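Local atomic coordinates of beta-glucosidase (Saccharopolyspora erythraea D, PDB entry 5M6G), a protein that probably hydrolyses terminal, non-reducing beta-D-glucosyl residues, releasing beta-D-glucose, as a family 3 glycoside hydrolase. Residues G428-D439 with S476-V487; R492-E500 with L516-L527. All coordinates share one frame; numbering follows the deposited sequence.

Contact 1 of 2, residues G428-D439 with S476-V487; sequences GGKLFVAGKNAD and SEVTYDRHGNGV
Leu431, Phe432 and Val433 pair in parallel with Val478, Thr479 and Tyr480, the two short strand axes closing to 4.7 Å at an angle of 25°. This is the edge of the mixed sheet in the C-terminal domain of a family 3 glycoside hydrolase: 478-480 is one of its two outermost strands, and 431-434 lies next to it. Hydrogen bonds of the parallel ladder join Leu431 N to Glu477 O, Thr479 N to Leu431 O, Val433 N to Thr479 O and Asp481 N to Val433 O. Gly435 N prolongs the pairing into the turns by donating to Arg482 O (2.9 Å).

On the face bearing Phe432 and Thr479, the phenyl ring is sandwiched. CG of Phe432 stands anti to the backbone N (chi1 -157°), which carries the ring across to the returning loop 484-487. Val487 CB sits over the ring centre in a CH-pi contact, 3.7 Å from the Phe432 centroid, while Thr479 O lies above the opposite face near its rim. Asn485 O meets the ring edge, 3.4 Å from Phe432 CZ. Replacing the ring with an alanine would leave Val487 without the surface it rests on and is likely to open a gap between the strand pair and loop 484-487. Asp481 OD1 shapes the same loop through an Asx turn, accepting from His483 N.

On the other face, Val433 CG2 touches Val478 CG1 at 3.8 Å, and helix 465-472 packs on Val433 and Tyr480. Asp439 CB lies over one face of the Tyr480 ring, with Ala438 CB 3.8 Å from Tyr480 CE1. One water ties this corner together: it donates to Gly435 O, accepts from Asp439 N, and stands 2.8 Å from Tyr480 OH.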
loop_
_atom_site.group_PDB
_atom_site.type_symbol
_atom_site.label_atom_id
_atom_site.label_comp_id
_atom_site.label_asym_id
_atom_site.label_seq_id
_atom_site.Cartn_x
_atom_site.Cartn_y
_atom_site.Cartn_z
ATOM N N GLY A 428 6.298 -3.609 38.718
ATOM C CA GLY A 428 5.259 -2.959 39.497
ATOM C C GLY A 428 5.442 -1.469 39.730
ATOM O O GLY A 428 4.484 -0.821 40.181
ATOM N N GLY A 429 6.611 -0.883 39.460
ATOM C CA GLY A 429 6.776 0.552 39.657
ATOM C C GLY A 429 5.972 1.363 38.656
ATOM O O GLY A 429 5.706 0.924 37.541
ATOM N N LYS A 430 5.567 2.563 39.073
ATOM C CA LYS A 430 4.752 3.432 38.227
ATOM C C LYS A 430 5.466 3.756 36.918
ATOM O O LYS A 430 6.660 4.065 36.907
ATOM C CB LYS A 430 4.460 4.750 38.943
ATOM C CG LYS A 430 3.642 4.667 40.189
ATOM C CD LYS A 430 3.987 5.841 41.081
ATOM C CE LYS A 430 3.686 7.155 40.396
ATOM N NZ LYS A 430 3.645 8.259 41.398
ATOM N N LEU A 431 4.718 3.728 35.818
ATOM C CA LEU A 431 5.213 4.142 34.512
ATOM C C LEU A 431 4.444 5.367 34.047
ATOM O O LEU A 431 3.265 5.539 34.372
ATOM C CB LEU A 431 5.075 3.022 33.471
ATOM C CG LEU A 431 6.040 1.857 33.650
ATOM C CD1 LEU A 431 5.663 0.720 32.720
ATOM C CD2 LEU A 431 7.472 2.315 33.378
ATOM N N PHE A 432 5.119 6.233 33.302
ATOM C CA PHE A 432 4.450 7.360 32.670
ATOM C C PHE A 432 4.471 7.198 31.156
ATOM O O PHE A 432 5.497 6.829 30.575
ATOM C CB PHE A 432 5.088 8.703 33.044
ATOM C CG PHE A 432 4.145 9.862 32.885
ATOM C CD1 PHE A 432 3.938 10.451 31.638
ATOM C CD2 PHE A 432 3.410 10.322 33.973
ATOM C CE1 PHE A 432 3.046 11.503 31.493
ATOM C CE2 PHE A 432 2.523 11.373 33.832
ATOM C CZ PHE A 432 2.335 11.964 32.589
ATOM N N VAL A 433 3.335 7.477 30.521
ATOM C CA VAL A 433 3.231 7.444 29.067
ATOM C C VAL A 433 2.684 8.781 28.589
ATOM O O VAL A 433 1.757 9.337 29.190
ATOM C CB VAL A 433 2.359 6.267 28.579
ATOM C CG1 VAL A 433 2.286 6.241 27.030
ATOM C CG2 VAL A 433 2.929 4.956 29.106
ATOM N N ALA A 434 3.275 9.302 27.510
ATOM C CA ALA A 434 2.865 10.561 26.911
ATOM C C ALA A 434 3.041 10.462 25.404
ATOM O O ALA A 434 3.590 9.488 24.886
ATOM C CB ALA A 434 3.676 11.740 27.459
ATOM N N GLY A 435 2.583 11.489 24.710
ATOM C CA GLY A 435 2.764 11.576 23.266
ATOM C C GLY A 435 1.448 11.482 22.510
ATOM O O GLY A 435 0.548 10.715 22.876
ATOM N N LYS A 436 1.337 12.256 21.421
ATOM C CA LYS A 436 0.103 12.239 20.631
ATOM C C LYS A 436 -0.103 10.930 19.878
ATOM O O LYS A 436 -1.203 10.691 19.371
ATOM C CB LYS A 436 0.083 13.413 19.649
ATOM C CG LYS A 436 1.063 13.294 18.486
ATOM C CD LYS A 436 0.778 14.364 17.417
ATOM C CE LYS A 436 1.786 14.316 16.271
ATOM N NZ LYS A 436 3.155 14.828 16.619
ATOM N N ASN A 437 0.916 10.079 19.789
ATOM C CA ASN A 437 0.788 8.792 19.122
ATOM C C ASN A 437 0.724 7.624 20.100
ATOM O O ASN A 437 0.795 6.472 19.671
ATOM C CB ASN A 437 1.934 8.610 18.119
ATOM C CG ASN A 437 1.754 9.483 16.895
ATOM O OD1 ASN A 437 0.673 10.024 16.693
ATOM N ND2 ASN A 437 2.800 9.620 16.066
ATOM N N ALA A 438 0.563 7.893 21.402
ATOM C CA ALA A 438 0.575 6.829 22.403
ATOM C C ALA A 438 -0.735 6.049 22.468
ATOM O O ALA A 438 -0.728 4.861 22.825
ATOM C CB ALA A 438 0.878 7.411 23.793
ATOM N N ASP A 439 -1.861 6.699 22.179
ATOM C CA ASP A 439 -3.180 6.143 22.460
ATOM C C ASP A 439 -4.124 6.486 21.311
ATOM O O ASP A 439 -5.186 7.076 21.492
ATOM C CB ASP A 439 -3.729 6.683 23.785
ATOM C CG ASP A 439 -4.983 5.953 24.249
ATOM O OD1 ASP A 439 -5.109 4.745 23.979
ATOM O OD2 ASP A 439 -5.841 6.586 24.908
ATOM N N SER A 476 1.619 -2.875 37.128
ATOM C CA SER A 476 2.111 -1.522 37.337
ATOM C C SER A 476 0.991 -0.513 37.144
ATOM O O SER A 476 0.132 -0.680 36.270
ATOM C CB SER A 476 3.258 -1.179 36.367
ATOM O OG SER A 476 4.417 -1.960 36.614
ATOM N N GLU A 477 1.021 0.535 37.960
ATOM C CA GLU A 477 0.269 1.745 37.661
ATOM C C GLU A 477 0.873 2.411 36.431
ATOM O O GLU A 477 2.100 2.538 36.319
ATOM C CB GLU A 477 0.314 2.696 38.851
ATOM C CG GLU A 477 -0.273 4.064 38.603
ATOM C CD GLU A 477 -0.215 4.941 39.843
ATOM O OE1 GLU A 477 0.333 4.483 40.866
ATOM O OE2 GLU A 477 -0.723 6.081 39.801
ATOM N N VAL A 478 0.020 2.826 35.498
ATOM C CA VAL A 478 0.473 3.454 34.257
ATOM C C VAL A 478 -0.308 4.746 34.106
ATOM O O VAL A 478 -1.529 4.716 33.887
ATOM C CB VAL A 478 0.276 2.548 33.028
ATOM C CG1 VAL A 478 0.758 3.263 31.757
ATOM C CG2 VAL A 478 1.002 1.227 33.217
ATOM N N THR A 479 0.381 5.871 34.233
ATOM C CA THR A 479 -0.217 7.191 34.105
ATOM C C THR A 479 -0.014 7.677 32.677
ATOM O O THR A 479 1.103 7.618 32.155
ATOM C CB THR A 479 0.426 8.185 35.077
ATOM O OG1 THR A 479 0.416 7.653 36.411
ATOM C CG2 THR A 479 -0.305 9.517 35.045
ATOM N N TYR A 480 -1.081 8.165 32.054
ATOM C CA TYR A 480 -1.002 8.673 30.691
ATOM C C TYR A 480 -1.474 10.115 30.645
ATOM O O TYR A 480 -2.545 10.437 31.169
ATOM C CB TYR A 480 -1.836 7.835 29.717
ATOM C CG TYR A 480 -2.036 8.545 28.396
ATOM C CD1 TYR A 480 -0.983 8.691 27.500
ATOM C CD2 TYR A 480 -3.269 9.086 28.055
ATOM C CE1 TYR A 480 -1.153 9.353 26.292
ATOM C CE2 TYR A 480 -3.457 9.739 26.850
ATOM C CZ TYR A 480 -2.398 9.871 25.974
ATOM O OH TYR A 480 -2.578 10.531 24.782
ATOM N N ASP A 481 -0.673 10.975 30.022
ATOM C CA ASP A 481 -1.110 12.319 29.666
ATOM C C ASP A 481 -0.499 12.690 28.326
ATOM O O ASP A 481 0.723 12.599 28.156
ATOM C CB ASP A 481 -0.703 13.355 30.719
ATOM C CG ASP A 481 -1.290 14.728 30.435
ATOM O OD1 ASP A 481 -0.685 15.502 29.666
ATOM O OD2 ASP A 481 -2.371 15.031 30.977
ATOM N N ARG A 482 -1.342 13.134 27.392
ATOM C CA ARG A 482 -0.862 13.385 26.036
ATOM C C ARG A 482 0.362 14.285 26.026
ATOM O O ARG A 482 1.303 14.055 25.259
ATOM C CB ARG A 482 -1.961 14.005 25.178
ATOM C CG ARG A 482 -1.451 14.415 23.786
ATOM C CD ARG A 482 -2.594 14.765 22.861
ATOM N NE ARG A 482 -2.126 15.410 21.636
ATOM C CZ ARG A 482 -2.940 15.771 20.649
ATOM N NH1 ARG A 482 -4.244 15.548 20.764
ATOM N NH2 ARG A 482 -2.460 16.352 19.560
ATOM N N HIS A 483 0.378 15.303 26.888
ATOM C CA HIS A 483 1.415 16.324 26.867
ATOM C C HIS A 483 2.451 16.144 27.968
ATOM O O HIS A 483 3.265 17.048 28.194
ATOM C CB HIS A 483 0.778 17.712 26.954
ATOM C CG HIS A 483 -0.108 18.035 25.791
ATOM N ND1 HIS A 483 0.367 18.601 24.628
ATOM C CD2 HIS A 483 -1.436 17.847 25.601
ATOM C CE1 HIS A 483 -0.631 18.761 23.778
ATOM N NE2 HIS A 483 -1.736 18.310 24.344
ATOM N N GLY A 484 2.459 14.999 28.642
ATOM C CA GLY A 484 3.410 14.771 29.713
ATOM C C GLY A 484 3.069 15.439 31.028
ATOM O O GLY A 484 3.882 15.387 31.953
ATOM N N ASN A 485 1.895 16.060 31.142
ATOM C CA ASN A 485 1.546 16.783 32.359
ATOM C C ASN A 485 1.328 15.815 33.512
ATOM O O ASN A 485 0.638 14.802 33.365
ATOM C CB ASN A 485 0.294 17.629 32.134
ATOM C CG ASN A 485 0.548 18.792 31.205
ATOM O OD1 ASN A 485 1.645 19.336 31.170
ATOM N ND2 ASN A 485 -0.462 19.175 30.446
ATOM N N GLY A 486 1.925 16.117 34.661
ATOM C CA GLY A 486 1.795 15.258 35.813
ATOM C C GLY A 486 2.944 14.298 36.009
ATOM O O GLY A 486 2.988 13.612 37.037
ATOM N N VAL A 487 3.870 14.220 35.056
ATOM C CA VAL A 487 5.043 13.385 35.257
ATOM C C VAL A 487 5.903 14.013 36.350
ATOM O O VAL A 487 5.959 15.239 36.497
ATOM C CB VAL A 487 5.836 13.206 33.948
ATOM C CG1 VAL A 487 6.575 14.494 33.559
ATOM C CG2 VAL A 487 6.812 12.044 34.069
HETATM O O HOH W 1 -2.303 9.702 22.171
#

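Contact 2 of 2, residues R492-E500 with L516-L527; sequences RAAIAVVGE and LDEEDRATIAKL
Ala494, Ala496 and Val498 of one strand meet Leu516, Ile524 and Leu527 of the other segment in the apolar contacts of a buried interface. Leu527 reaches the strand through a single methyl: CD1 lies 3.7 Å from Ala494 CB and equally far from Ala496 CB, bridging two alanines on the same face. Ile524, about one turn back along the helix, puts its CG1 4.0 Å from Ala496 CB and its CD1 against Val498 CG1. The other branch of that valine, CG2, meets Leu516 CD2 at 4.1 Å, the two side chains crossing at about a right angle. The small alanine side chains are consistent with the close approach of the axes, 8.3 Å between strand 493-499 and helix 518-527.

Strand and helix run nearly antiparallel, at 160°, as expected within a beta-alpha-beta unit; here strand 534-539 completes the crossover, and its Val536 touches both Val498 and Ile524.

Polar contacts gather at the start of the helix. Asp520 has CG anti to its own carbonyl carbon (chi1 -67°), an orientation that brings the carboxylate against the strand: CG rests 3.4 Å from Val498 CB. Gly499 N donates to Asp520 OD2 at 2.9 Å, coming from above the carboxylate plane, and Lys436 makes a salt bridge to Asp520 OD1. Both oxygens of this buried acid are therefore engaged. Asp517 is the N-cap; its OD1 accepts from Asp520 N at 2.8 Å, nearly along the C-O axis. Arg521 NE donates a hydrogen bond to Leu516 O, reaching back to the residue just before the N-cap.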
loop_
_atom_site.group_PDB
_atom_site.type_symbol
_atom_site.label_atom_id
_atom_site.label_comp_id
_atom_site.label_asym_id
_atom_site.label_seq_id
_atom_site.Cartn_x
_atom_site.Cartn_y
_atom_site.Cartn_z
ATOM N N ARG A 492 9.263 5.346 37.375
ATOM C CA ARG A 492 10.481 4.603 37.087
ATOM C C ARG A 492 10.951 4.791 35.655
ATOM O O ARG A 492 12.147 4.631 35.385
ATOM C CB ARG A 492 10.301 3.120 37.399
ATOM C CG ARG A 492 9.447 2.363 36.432
ATOM C CD ARG A 492 9.529 0.881 36.727
ATOM N NE ARG A 492 8.274 0.196 36.454
ATOM C CZ ARG A 492 8.051 -0.548 35.380
ATOM N NH1 ARG A 492 9.012 -0.698 34.483
ATOM N NH2 ARG A 492 6.875 -1.152 35.213
ATOM N N ALA A 493 10.050 5.148 34.742
ATOM C CA ALA A 493 10.427 5.450 33.365
ATOM C C ALA A 493 9.284 6.212 32.723
ATOM O O ALA A 493 8.135 6.112 33.157
ATOM C CB ALA A 493 10.744 4.188 32.559
ATOM N N ALA A 494 9.611 6.979 31.686
ATOM C CA ALA A 494 8.609 7.709 30.924
ATOM C C ALA A 494 8.763 7.361 29.451
ATOM O O ALA A 494 9.882 7.359 28.929
ATOM C CB ALA A 494 8.732 9.225 31.130
ATOM N N ILE A 495 7.639 7.086 28.790
ATOM C CA ILE A 495 7.607 6.676 27.388
ATOM C C ILE A 495 6.875 7.753 26.604
ATOM O O ILE A 495 5.711 8.051 26.889
ATOM C CB ILE A 495 6.920 5.310 27.207
ATOM C CG1 ILE A 495 7.603 4.259 28.079
ATOM C CG2 ILE A 495 6.925 4.886 25.724
ATOM C CD1 ILE A 495 6.734 3.048 28.336
ATOM N N ALA A 496 7.544 8.320 25.602
ATOM C CA ALA A 496 6.976 9.381 24.780
ATOM C C ALA A 496 6.782 8.833 23.372
ATOM O O ALA A 496 7.756 8.617 22.648
ATOM C CB ALA A 496 7.880 10.614 24.772
ATOM N N VAL A 497 5.532 8.609 22.986
ATOM C CA VAL A 497 5.209 8.069 21.670
ATOM C C VAL A 497 4.830 9.259 20.801
ATOM O O VAL A 497 3.722 9.788 20.906
ATOM C CB VAL A 497 4.094 7.023 21.741
ATOM C CG1 VAL A 497 4.003 6.270 20.414
ATOM C CG2 VAL A 497 4.362 6.054 22.880
ATOM N N VAL A 498 5.755 9.669 19.930
ATOM C CA VAL A 498 5.631 10.896 19.154
ATOM C C VAL A 498 5.626 10.558 17.663
ATOM O O VAL A 498 5.552 9.384 17.283
ATOM C CB VAL A 498 6.778 11.866 19.508
ATOM C CG1 VAL A 498 6.749 12.234 21.011
ATOM C CG2 VAL A 498 8.115 11.248 19.150
ATOM N N GLY A 499 5.686 11.579 16.800
ATOM C CA GLY A 499 5.876 11.366 15.374
ATOM C C GLY A 499 4.772 12.009 14.540
ATOM O O GLY A 499 4.240 13.070 14.885
ATOM N N GLU A 500 4.436 11.353 13.429
ATOM C CA GLU A 500 3.551 11.956 12.446
ATOM C C GLU A 500 2.099 11.557 12.677
ATOM O O GLU A 500 1.804 10.549 13.317
ATOM C CB GLU A 500 3.967 11.539 11.035
ATOM C CG GLU A 500 5.439 11.738 10.734
ATOM C CD GLU A 500 5.763 11.429 9.280
ATOM O OE1 GLU A 500 5.794 10.236 8.906
ATOM O OE2 GLU A 500 5.958 12.395 8.512
ATOM N N LEU A 516 10.741 17.011 14.578
ATOM C CA LEU A 516 9.572 16.846 15.430
ATOM C C LEU A 516 8.831 18.171 15.557
ATOM O O LEU A 516 9.449 19.234 15.665
ATOM C CB LEU A 516 9.993 16.338 16.814
ATOM C CG LEU A 516 10.613 14.942 16.852
ATOM C CD1 LEU A 516 11.154 14.649 18.242
ATOM C CD2 LEU A 516 9.560 13.919 16.456
ATOM N N ASP A 517 7.502 18.110 15.533
ATOM C CA ASP A 517 6.717 19.321 15.706
ATOM C C ASP A 517 6.862 19.841 17.138
ATOM O O ASP A 517 7.536 19.247 17.993
ATOM C CB ASP A 517 5.254 19.085 15.318
ATOM C CG ASP A 517 4.545 18.054 16.185
ATOM O OD1 ASP A 517 4.970 17.794 17.327
ATOM O OD2 ASP A 517 3.516 17.515 15.718
ATOM N N GLU A 518 6.236 20.984 17.406
ATOM C CA GLU A 518 6.518 21.640 18.677
ATOM C C GLU A 518 5.866 20.901 19.834
ATOM O O GLU A 518 6.395 20.913 20.951
ATOM C CB GLU A 518 6.090 23.109 18.623
ATOM C CG GLU A 518 7.026 23.934 17.726
ATOM C CD GLU A 518 7.033 25.422 18.044
ATOM O OE1 GLU A 518 6.130 25.887 18.776
ATOM O OE2 GLU A 518 7.965 26.122 17.577
ATOM N N GLU A 519 4.753 20.216 19.580
ATOM C CA GLU A 519 4.135 19.424 20.634
ATOM C C GLU A 519 5.041 18.273 21.053
ATOM O O GLU A 519 5.266 18.053 22.251
ATOM C CB GLU A 519 2.775 18.897 20.180
ATOM C CG GLU A 519 2.186 17.896 21.176
ATOM C CD GLU A 519 0.853 17.294 20.733
ATOM O OE1 GLU A 519 0.336 16.436 21.479
ATOM O OE2 GLU A 519 0.320 17.673 19.661
ATOM N N ASP A 520 5.564 17.518 20.081
ATOM C CA ASP A 520 6.430 16.388 20.420
ATOM C C ASP A 520 7.660 16.841 21.200
ATOM O O ASP A 520 8.081 16.170 22.150
ATOM C CB ASP A 520 6.873 15.644 19.160
ATOM C CG ASP A 520 5.724 14.928 18.447
ATOM O OD1 ASP A 520 4.589 14.875 18.973
ATOM O OD2 ASP A 520 5.970 14.402 17.342
ATOM N N ARG A 521 8.267 17.963 20.802
ATOM C CA ARG A 521 9.483 18.396 21.490
ATOM C C ARG A 521 9.174 18.957 22.876
ATOM O O ARG A 521 9.943 18.736 23.817
ATOM C CB ARG A 521 10.244 19.408 20.637
ATOM C CG ARG A 521 10.505 18.901 19.233
ATOM C CD ARG A 521 11.587 19.656 18.562
ATOM N NE ARG A 521 11.006 20.609 17.622
ATOM C CZ ARG A 521 10.772 21.875 17.926
ATOM N NH1 ARG A 521 11.098 22.331 19.130
ATOM N NH2 ARG A 521 10.239 22.680 17.019
ATOM N N ALA A 522 8.054 19.669 23.023
ATOM C CA ALA A 522 7.611 20.113 24.346
ATOM C C ALA A 522 7.340 18.932 25.274
ATOM O O ALA A 522 7.726 18.952 26.448
ATOM C CB ALA A 522 6.355 20.975 24.212
ATOM N N THR A 523 6.664 17.901 24.774
ATOM C CA THR A 523 6.337 16.760 25.625
ATOM C C THR A 523 7.588 15.990 26.035
ATOM O O THR A 523 7.735 15.609 27.206
ATOM C CB THR A 523 5.342 15.852 24.910
ATOM O OG1 THR A 523 4.091 16.533 24.813
ATOM C CG2 THR A 523 5.141 14.554 25.688
ATOM N N ILE A 524 8.509 15.759 25.098
ATOM C CA ILE A 524 9.742 15.064 25.459
ATOM C C ILE A 524 10.546 15.888 26.460
ATOM O O ILE A 524 11.124 15.343 27.407
ATOM C CB ILE A 524 10.573 14.741 24.206
ATOM C CG1 ILE A 524 9.857 13.717 23.322
ATOM C CG2 ILE A 524 11.957 14.242 24.610
ATOM C CD1 ILE A 524 10.498 13.567 21.932
ATOM N N ALA A 525 10.599 17.210 26.269
ATOM C CA ALA A 525 11.348 18.054 27.199
ATOM C C ALA A 525 10.734 18.008 28.590
ATOM O O ALA A 525 11.450 17.931 29.598
ATOM C CB ALA A 525 11.407 19.491 26.681
ATOM N N LYS A 526 9.403 18.025 28.661
ATOM C CA LYS A 526 8.728 17.905 29.948
ATOM C C LYS A 526 9.069 16.587 30.632
ATOM O O LYS A 526 9.266 16.549 31.853
ATOM C CB LYS A 526 7.220 18.047 29.755
ATOM C CG LYS A 526 6.438 18.128 31.055
ATOM C CD LYS A 526 4.956 18.275 30.769
ATOM C CE LYS A 526 4.695 19.538 29.967
ATOM N NZ LYS A 526 5.002 20.747 30.779
ATOM N N LEU A 527 9.147 15.495 29.863
ATOM C CA LEU A 527 9.493 14.200 30.441
ATOM C C LEU A 527 10.949 14.159 30.875
ATOM O O LEU A 527 11.267 13.624 31.941
ATOM C CB LEU A 527 9.228 13.066 29.450
ATOM C CG LEU A 527 7.802 12.783 28.973
ATOM C CD1 LEU A 527 7.735 11.395 28.340
ATOM C CD2 LEU A 527 6.815 12.913 30.096
#

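Contact 1 closes before contact 2 opens along the chain, with strand 478-480 followed directly by strand 493-499, and their centres lie 11 Å apart. Both belong to one mixed sheet of the C-terminal domain, in which strand 431-434 sits between 478-480 and 493-499; contact 1 is strand on strand, whereas contact 2 sets helix 518-528 on the sheet. The turns of contact 1 reach contact 2 directly: Arg482 forms a salt bridge with Glu519, and Lys436 also makes a salt bridge to Asp517 and a hydrogen bond to Gly499 O. The result illustrates how charged residues in the turns that follow two neighbouring strands can tie them to the helix covering the sheet.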